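Type IV pilus biogenesis protein PilB (Streptococcus sanguinis, PDB 7B7P) is a bimodular type IV pilin with a direct role in adhesion, probably exerted through its metal-binding von Willebrand factor A-like module. Local coordinates at residues S39-S44 / M65-N70; Y22-V27 / I107-T112. All blocks are in the same frame, centred on the assembly; numbering follows the deposited sequence.

Both contacts lie in the pilin module, on the same side of the chain's centre. Their own centres are 15 Å apart and their nearest atoms about 5 Å apart, so they do not touch. In sequence, both segments of contact 1 fall between helical segment 22-27 and strand segment 107-112 of contact 2. Contact 2 fastens the end of helix 9-27 to the three-stranded antiparallel sheet; contact 1 packs a loop beside the six-stranded mixed sheet. Strand 148-152 connects the two regions, since its Tyr151 touches both Thr26 and Val68. The magnesium site of the von Willebrand factor A-like module, with Ser173 and Asp284, lies away from both contacts.

Contact 1: residues S39-S44 / M65-N70; sequences SKFKGS and MNYVWN
Phe41 and Tyr67 bring their rings together where the loop between strands 32-36 and 53-57 comes up to the Tyr67 side chain of strand 64-67, in the mixed sheet of the pilin module. The planes stand at 67° and the centroids are 5.8 Å apart, an oblique aromatic pair. The approach is unequal: Tyr67 CE1 arrives at the edge of the Phe41 ring, near its plane, and lies 3.6 Å from Phe41 CZ. Phe41 reaches this position because its CG is anti to the backbone N (chi1 -174°), directing the ring from the loop toward the strand. The loop then curls back, placing Gly43 N 3.6 Å above one face of the Phe41 ring, offset toward the rim. This turn runs through Gly43 with a positive phi of 107°, in a conformation suited to a residue without a side chain. Strand 53-57 adds a further wall, as Tyr54 touches both Phe41 and Tyr67 and its backbone is hydrogen-bonded to that of Tyr67. Both rings are buried.

The remainder of the contact is made by backbone against the tyrosine. Tyr67 OH comes within 3.6 Å of Gly43 C, while the next residue approaches the ring obliquely with its carbonyl: Ser44 O is 3.3 Å from Tyr67 CZ and only 3.0 Å from Tyr67 CE2.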
ATOM      1  N   SER A  39       9.617  13.945 -17.569  1.00103.65           N
ATOM      2  CA  SER A  39       9.503  14.846 -16.430  1.00103.87           C
ATOM      3  C   SER A  39      10.649  14.648 -15.439  1.00106.85           C
ATOM      4  O   SER A  39      11.071  15.610 -14.788  1.00108.97           O
ATOM      5  CB  SER A  39       8.147  14.656 -15.744  1.00102.72           C
ATOM      6  OG  SER A  39       8.248  13.811 -14.612  1.00105.01           O
ATOM      7  N   LYS A  40      11.179  13.424 -15.325  1.00106.07           N
ATOM      8  CA  LYS A  40      12.320  13.146 -14.461  1.00104.00           C
ATOM      9  C   LYS A  40      13.598  12.847 -15.242  1.00 99.01           C
ATOM     10  O   LYS A  40      14.542  12.295 -14.672  1.00101.07           O
ATOM     11  CB  LYS A  40      12.011  11.992 -13.503  1.00101.94           C
ATOM     12  CG  LYS A  40      10.836  12.244 -12.576  1.00107.21           C
ATOM     13  CD  LYS A  40      10.962  11.461 -11.273  1.00103.88           C
ATOM     14  CE  LYS A  40      10.475  12.303 -10.092  1.00107.07           C
ATOM     15  NZ  LYS A  40      10.583  11.591  -8.782  1.00102.54           N
ATOM     16  N   PHE A  41      13.651  13.191 -16.531  1.00102.06           N
ATOM     17  CA  PHE A  41      14.904  13.146 -17.285  1.00102.23           C
ATOM     18  C   PHE A  41      14.774  14.033 -18.517  1.00100.06           C
ATOM     19  O   PHE A  41      13.832  13.875 -19.299  1.00101.28           O
ATOM     20  CB  PHE A  41      15.269  11.711 -17.692  1.00 95.92           C
ATOM     21  CG  PHE A  41      16.618  11.594 -18.340  1.00 91.90           C
ATOM     22  CD1 PHE A  41      17.763  11.507 -17.571  1.00 95.14           C
ATOM     23  CD2 PHE A  41      16.737  11.584 -19.718  1.00 91.98           C
ATOM     24  CE1 PHE A  41      19.005  11.408 -18.167  1.00 93.53           C
ATOM     25  CE2 PHE A  41      17.971  11.484 -20.321  1.00 92.41           C
ATOM     26  CZ  PHE A  41      19.107  11.393 -19.545  1.00 93.66           C
ATOM     27  N   LYS A  42      15.715  14.969 -18.683  1.00104.08           N
ATOM     28  CA  LYS A  42      15.686  15.906 -19.804  1.00107.59           C
ATOM     29  C   LYS A  42      17.018  15.991 -20.545  1.00106.12           C
ATOM     30  O   LYS A  42      17.181  16.863 -21.405  1.00111.56           O
ATOM     31  CB  LYS A  42      15.277  17.310 -19.325  1.00107.54           C
ATOM     32  CG  LYS A  42      14.200  17.325 -18.239  1.00104.63           C
ATOM     33  CD  LYS A  42      12.851  17.727 -18.829  1.00108.53           C
ATOM     34  CE  LYS A  42      11.930  18.356 -17.798  1.00104.16           C
ATOM     35  NZ  LYS A  42      11.067  19.401 -18.407  1.00107.93           N
ATOM     36  N   GLY A  43      17.956  15.092 -20.260  1.00107.54           N
ATOM     37  CA  GLY A  43      19.352  15.270 -20.622  1.00107.92           C
ATOM     38  C   GLY A  43      20.111  15.583 -19.350  1.00109.83           C
ATOM     39  O   GLY A  43      19.750  15.066 -18.290  1.00113.65           O
ATOM     40  N   SER A  44      21.164  16.394 -19.429  1.00113.09           N
ATOM     41  CA  SER A  44      21.605  17.143 -18.256  1.00113.77           C
ATOM     42  C   SER A  44      21.980  16.328 -17.015  1.00112.09           C
ATOM     43  O   SER A  44      22.128  15.102 -17.064  1.00110.39           O
ATOM     44  CB  SER A  44      20.487  18.125 -17.890  1.00116.61           C
ATOM     45  OG  SER A  44      20.410  18.337 -16.491  1.00116.47           O
ATOM     46  N   MET A  65      23.626   8.410 -23.412  1.00 97.47           N
ATOM     47  CA  MET A  65      24.586   8.586 -22.333  1.00 98.25           C
ATOM     48  C   MET A  65      24.152   7.906 -21.048  1.00 93.90           C
ATOM     49  O   MET A  65      23.003   7.495 -20.866  1.00 96.20           O
ATOM     50  CB  MET A  65      24.889  10.063 -22.080  1.00 97.51           C
ATOM     51  CG  MET A  65      26.020  10.496 -22.997  1.00101.69           C
ATOM     52  SD  MET A  65      25.873  12.147 -23.627  1.00113.29           S
ATOM     53  CE  MET A  65      24.166  12.049 -24.103  1.00106.33           C
ATOM     54  N   ASN A  66      25.128   7.815 -20.155  1.00 90.32           N
ATOM     55  CA  ASN A  66      25.072   6.969 -18.975  1.00 91.95           C
ATOM     56  C   ASN A  66      25.653   7.777 -17.817  1.00 98.65           C
ATOM     57  O   ASN A  66      26.875   7.925 -17.719  1.00102.26           O
ATOM     58  CB  ASN A  66      25.852   5.688 -19.229  1.00 85.48           C
ATOM     59  CG  ASN A  66      25.867   4.766 -18.044  1.00 89.26           C
ATOM     60  OD1 ASN A  66      24.941   4.757 -17.235  1.00 91.97           O
ATOM     61  ND2 ASN A  66      26.917   3.960 -17.940  1.00 86.83           N
ATOM     62  N   TYR A  67      24.782   8.313 -16.959  1.00 95.72           N
ATOM     63  CA  TYR A  67      25.193   9.067 -15.773  1.00 96.10           C
ATOM     64  C   TYR A  67      25.263   8.099 -14.601  1.00 97.51           C
ATOM     65  O   TYR A  67      24.233   7.697 -14.058  1.00 95.84           O
ATOM     66  CB  TYR A  67      24.218  10.200 -15.480  1.00 93.12           C
ATOM     67  CG  TYR A  67      23.854  11.044 -16.675  1.00 97.08           C
ATOM     68  CD1 TYR A  67      22.894  10.617 -17.581  1.00 96.96           C
ATOM     69  CD2 TYR A  67      24.466  12.272 -16.895  1.00102.39           C
ATOM     70  CE1 TYR A  67      22.554  11.383 -18.675  1.00100.31           C
ATOM     71  CE2 TYR A  67      24.132  13.051 -17.986  1.00103.36           C
ATOM     72  CZ  TYR A  67      23.169  12.602 -18.871  1.00105.11           C
ATOM     73  OH  TYR A  67      22.820  13.363 -19.965  1.00107.97           O
ATOM     74  N   VAL A  68      26.485   7.728 -14.199  1.00 99.13           N
ATOM     75  CA  VAL A  68      26.709   6.696 -13.186  1.00102.25           C
ATOM     76  C   VAL A  68      26.970   7.352 -11.836  1.00107.12           C
ATOM     77  O   VAL A  68      27.645   8.385 -11.752  1.00105.85           O
ATOM     78  CB  VAL A  68      27.871   5.767 -13.589  1.00 99.81           C
ATOM     79  CG1 VAL A  68      27.978   4.598 -12.621  1.00 98.64           C
ATOM     80  CG2 VAL A  68      27.679   5.269 -15.014  1.00 92.00           C
ATOM     81  N   TRP A  69      26.443   6.743 -10.770  1.00111.64           N
ATOM     82  CA  TRP A  69      26.543   7.323  -9.434  1.00113.69           C
ATOM     83  C   TRP A  69      27.945   7.144  -8.864  1.00115.33           C
ATOM     84  O   TRP A  69      28.478   6.029  -8.832  1.00113.14           O
ATOM     85  CB  TRP A  69      25.522   6.699  -8.485  1.00111.19           C
ATOM     86  CG  TRP A  69      25.547   7.342  -7.121  1.00114.39           C
ATOM     87  CD1 TRP A  69      25.808   6.734  -5.920  1.00115.26           C
ATOM     88  CD2 TRP A  69      25.321   8.728  -6.828  1.00114.72           C
ATOM     89  NE1 TRP A  69      25.749   7.656  -4.900  1.00114.45           N
ATOM     90  CE2 TRP A  69      25.454   8.886  -5.430  1.00115.49           C
ATOM     91  CE3 TRP A  69      25.007   9.847  -7.611  1.00112.13           C
ATOM     92  CZ2 TRP A  69      25.280  10.117  -4.802  1.00113.57           C
ATOM     93  CZ3 TRP A  69      24.839  11.067  -6.986  1.00114.15           C
ATOM     94  CH2 TRP A  69      24.974  11.192  -5.594  1.00115.68           C
ATOM     95  N   ASN A  70      28.520   8.250  -8.377  1.00118.40           N
ATOM     96  CA  ASN A  70      29.900   8.264  -7.899  1.00119.92           C
ATOM     97  C   ASN A  70      30.015   7.787  -6.457  1.00122.46           C
ATOM     98  O   ASN A  70      30.846   6.925  -6.149  1.00126.30           O
ATOM     99  CB  ASN A  70      30.480   9.671  -8.021  1.00122.14           C
ATOM    100  CG  ASN A  70      31.945   9.660  -8.376  1.00125.76           C
ATOM    101  OD1 ASN A  70      32.751   8.975  -7.736  1.00125.83           O
ATOM    102  ND2 ASN A  70      32.302  10.407  -9.415  1.00122.40           N
TER

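Contact 2: residues Y22-V27 / I107-T112; sequences YVDRTV and ISYNLT
Tyr109 reaches from strand 104-112 to helix 9-27 and fits its phenol end among Val23, Asp24 and Val27. Its CB already turns toward the helix, and with CG anti to the carbonyl carbon (chi1 -54°) the ring is aimed at it. Two ring carbons meet different neighbours. Tyr109 CE1 lies 4.0 Å from Val23 CG1, an apolar contact in which Val23 and Tyr109 point opposite ways and lie alongside each other. Tyr109 CE2 faces Asp24 and is 3.7 Å from Asp24 CB.

The polar link is a hydrogen bond donated by Tyr109 OH to Asp24 OD1, 2.8 Å long. The acceptor sits at the edge of the ring, in its plane, and accepts the bond through its anti lone pair, the one turned away from the other carboxylate oxygen. The Asp24 side chain lies roughly perpendicular to that of Tyr109, its carboxylate plane turned 68° from the ring. Asp24 OD1 is also hydrogen-bonded to Ser129 OG on strand 124-130, so one oxygen joins the helix to two neighbouring strands; this pair of bonds should help to stabilise the carboxylate's negative charge. Beside the phenol oxygen, Val27 CG1 packs 3.3 Å from Tyr109 OH. Val23 and Val27 are one helical turn apart, as their 2.8 Å bond from Val27 N to Val23 O confirms, and both turn toward the strand.

The axes of segments 22-27 and 107-112 come within 10.7 Å and run roughly antiparallel, 149° between their directions. Val23 also touches Phe95 on strand 92-101, while Val27 touches Ile149 of the mixed sheet. Such burial of the N-terminal helix against an antiparallel sheet is characteristic of the type IV pilin fold.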
ATOM      1  N   TYR A  22      25.336  -2.052 -25.323  1.00 73.21           N
ATOM      2  CA  TYR A  22      25.866  -1.352 -24.154  1.00 83.44           C
ATOM      3  C   TYR A  22      24.781  -1.139 -23.112  1.00 78.00           C
ATOM      4  O   TYR A  22      24.948  -1.517 -21.947  1.00 72.25           O
ATOM      5  CB  TYR A  22      26.474  -0.010 -24.552  1.00 84.02           C
ATOM      6  CG  TYR A  22      27.869  -0.105 -25.124  1.00 89.83           C
ATOM      7  CD1 TYR A  22      28.789  -1.020 -24.632  1.00 89.02           C
ATOM      8  CD2 TYR A  22      28.259   0.723 -26.166  1.00 93.09           C
ATOM      9  CE1 TYR A  22      30.066  -1.104 -25.169  1.00 95.29           C
ATOM     10  CE2 TYR A  22      29.522   0.649 -26.701  1.00 98.24           C
ATOM     11  CZ  TYR A  22      30.420  -0.260 -26.204  1.00 98.93           C
ATOM     12  OH  TYR A  22      31.678  -0.308 -26.760  1.00107.88           O
ATOM     13  N   VAL A  23      23.656  -0.543 -23.526  1.00 75.91           N
ATOM     14  CA  VAL A  23      22.524  -0.339 -22.622  1.00 74.17           C
ATOM     15  C   VAL A  23      22.090  -1.657 -21.994  1.00 76.99           C
ATOM     16  O   VAL A  23      22.029  -1.782 -20.765  1.00 79.85           O
ATOM     17  CB  VAL A  23      21.363   0.341 -23.362  1.00 74.86           C
ATOM     18  CG1 VAL A  23      20.123   0.339 -22.497  1.00 72.63           C
ATOM     19  CG2 VAL A  23      21.756   1.755 -23.754  1.00 73.23           C
ATOM     20  N   ASP A  24      21.816  -2.676 -22.821  1.00 74.81           N
ATOM     21  CA  ASP A  24      21.387  -3.960 -22.265  1.00 77.23           C
ATOM     22  C   ASP A  24      22.420  -4.533 -21.300  1.00 79.22           C
ATOM     23  O   ASP A  24      22.059  -5.200 -20.322  1.00 77.01           O
ATOM     24  CB  ASP A  24      21.092  -4.966 -23.383  1.00 74.63           C
ATOM     25  CG  ASP A  24      20.363  -6.220 -22.872  1.00 78.47           C
ATOM     26  OD1 ASP A  24      19.409  -6.070 -22.084  1.00 80.19           O
ATOM     27  OD2 ASP A  24      20.733  -7.358 -23.249  1.00 84.31           O
ATOM     28  N   ARG A  25      23.703  -4.274 -21.548  1.00 79.88           N
ATOM     29  CA  ARG A  25      24.752  -4.800 -20.680  1.00 84.83           C
ATOM     30  C   ARG A  25      24.690  -4.149 -19.306  1.00 83.82           C
ATOM     31  O   ARG A  25      24.665  -4.835 -18.277  1.00 79.98           O
ATOM     32  CB  ARG A  25      26.122  -4.567 -21.326  1.00 85.92           C
ATOM     33  CG  ARG A  25      27.185  -5.605 -21.028  1.00 93.46           C
ATOM     34  CD  ARG A  25      28.144  -5.729 -22.216  1.00 97.91           C
ATOM     35  NE  ARG A  25      28.196  -7.096 -22.733  1.00108.47           N
ATOM     36  CZ  ARG A  25      28.268  -7.416 -24.025  1.00112.86           C
ATOM     37  NH1 ARG A  25      28.294  -6.464 -24.954  1.00103.44           N
ATOM     38  NH2 ARG A  25      28.305  -8.697 -24.386  1.00109.40           N
ATOM     39  N   THR A  26      24.663  -2.817 -19.273  1.00 83.19           N
ATOM     40  CA  THR A  26      24.610  -2.138 -17.989  1.00 86.04           C
ATOM     41  C   THR A  26      23.253  -2.346 -17.310  1.00 86.75           C
ATOM     42  O   THR A  26      23.196  -2.502 -16.084  1.00 90.16           O
ATOM     43  CB  THR A  26      24.977  -0.660 -18.187  1.00 86.50           C
ATOM     44  OG1 THR A  26      24.678   0.095 -17.005  1.00 96.31           O
ATOM     45  CG2 THR A  26      24.259  -0.070 -19.354  1.00 85.06           C
ATOM     46  N   VAL A  27      22.170  -2.440 -18.090  1.00 83.39           N
ATOM     47  CA  VAL A  27      20.850  -2.735 -17.528  1.00 80.54           C
ATOM     48  C   VAL A  27      20.805  -4.131 -16.914  1.00 83.48           C
ATOM     49  O   VAL A  27      20.097  -4.361 -15.921  1.00 77.09           O
ATOM     50  CB  VAL A  27      19.771  -2.566 -18.618  1.00 80.59           C
ATOM     51  CG1 VAL A  27      18.565  -3.451 -18.353  1.00 76.72           C
ATOM     52  CG2 VAL A  27      19.364  -1.112 -18.741  1.00 81.44           C
ATOM     53  N   ILE A 107      12.055  -6.675 -21.109  1.00 72.22           N
ATOM     54  CA  ILE A 107      12.126  -5.264 -21.451  1.00 70.61           C
ATOM     55  C   ILE A 107      12.318  -5.144 -22.957  1.00 72.91           C
ATOM     56  O   ILE A 107      12.950  -5.994 -23.596  1.00 71.28           O
ATOM     57  CB  ILE A 107      13.260  -4.558 -20.687  1.00 73.11           C
ATOM     58  CG1 ILE A 107      13.192  -3.049 -20.885  1.00 70.80           C
ATOM     59  CG2 ILE A 107      14.621  -5.065 -21.131  1.00 72.05           C
ATOM     60  CD1 ILE A 107      14.264  -2.318 -20.111  1.00 73.42           C
ATOM     61  N   SER A 108      11.748  -4.095 -23.536  1.00 69.36           N
ATOM     62  CA  SER A 108      11.941  -3.820 -24.947  1.00 71.13           C
ATOM     63  C   SER A 108      12.663  -2.489 -25.105  1.00 73.69           C
ATOM     64  O   SER A 108      12.390  -1.522 -24.383  1.00 74.42           O
ATOM     65  CB  SER A 108      10.617  -3.835 -25.714  1.00 68.87           C
ATOM     66  OG  SER A 108      10.115  -2.540 -25.923  1.00 82.94           O
ATOM     67  N   TYR A 109      13.623  -2.473 -26.015  1.00 74.96           N
ATOM     68  CA  TYR A 109      14.372  -1.282 -26.360  1.00 73.21           C
ATOM     69  C   TYR A 109      13.981  -0.825 -27.755  1.00 76.39           C
ATOM     70  O   TYR A 109      13.733  -1.646 -28.645  1.00 80.08           O
ATOM     71  CB  TYR A 109      15.869  -1.539 -26.334  1.00 68.67           C
ATOM     72  CG  TYR A 109      16.419  -2.110 -25.067  1.00 73.68           C
ATOM     73  CD1 TYR A 109      16.320  -1.422 -23.862  1.00 72.17           C
ATOM     74  CD2 TYR A 109      17.095  -3.324 -25.082  1.00 71.73           C
ATOM     75  CE1 TYR A 109      16.864  -1.943 -22.697  1.00 68.58           C
ATOM     76  CE2 TYR A 109      17.642  -3.854 -23.933  1.00 73.45           C
ATOM     77  CZ  TYR A 109      17.528  -3.161 -22.739  1.00 76.51           C
ATOM     78  OH  TYR A 109      18.067  -3.707 -21.597  1.00 73.91           O
ATOM     79  N   ASN A 110      13.932   0.489 -27.933  1.00 77.44           N
ATOM     80  CA  ASN A 110      13.757   1.118 -29.230  1.00 80.25           C
ATOM     81  C   ASN A 110      14.871   2.145 -29.380  1.00 81.01           C
ATOM     82  O   ASN A 110      15.138   2.906 -28.446  1.00 83.03           O
ATOM     83  CB  ASN A 110      12.377   1.770 -29.345  1.00 80.79           C
ATOM     84  CG  ASN A 110      12.106   2.313 -30.731  1.00 88.70           C
ATOM     85  OD1 ASN A 110      12.838   3.176 -31.227  1.00 92.84           O
ATOM     86  ND2 ASN A 110      11.053   1.812 -31.370  1.00 90.93           N
ATOM     87  N   LEU A 111      15.543   2.144 -30.530  1.00 76.57           N
ATOM     88  CA  LEU A 111      16.643   3.087 -30.748  1.00 83.61           C
ATOM     89  C   LEU A 111      16.707   3.372 -32.248  1.00 88.34           C
ATOM     90  O   LEU A 111      17.376   2.657 -33.000  1.00 92.20           O
ATOM     91  CB  LEU A 111      17.965   2.553 -30.213  1.00 78.95           C
ATOM     92  CG  LEU A 111      19.148   3.510 -30.387  1.00 84.82           C
ATOM     93  CD1 LEU A 111      18.775   4.925 -29.936  1.00 87.24           C
ATOM     94  CD2 LEU A 111      20.369   3.011 -29.649  1.00 82.75           C
ATOM     95  N   THR A 112      16.002   4.420 -32.670  1.00 86.97           N
ATOM     96  CA  THR A 112      15.952   4.747 -34.089  1.00 95.06           C
ATOM     97  C   THR A 112      16.404   6.182 -34.366  1.00100.87           C
ATOM     98  O   THR A 112      17.115   6.792 -33.558  1.00101.27           O
ATOM     99  CB  THR A 112      14.543   4.515 -34.662  1.00 94.53           C
ATOM    100  OG1 THR A 112      13.550   5.163 -33.854  1.00 92.54           O
ATOM    101  CG2 THR A 112      14.238   3.022 -34.749  1.00 94.38           C
TER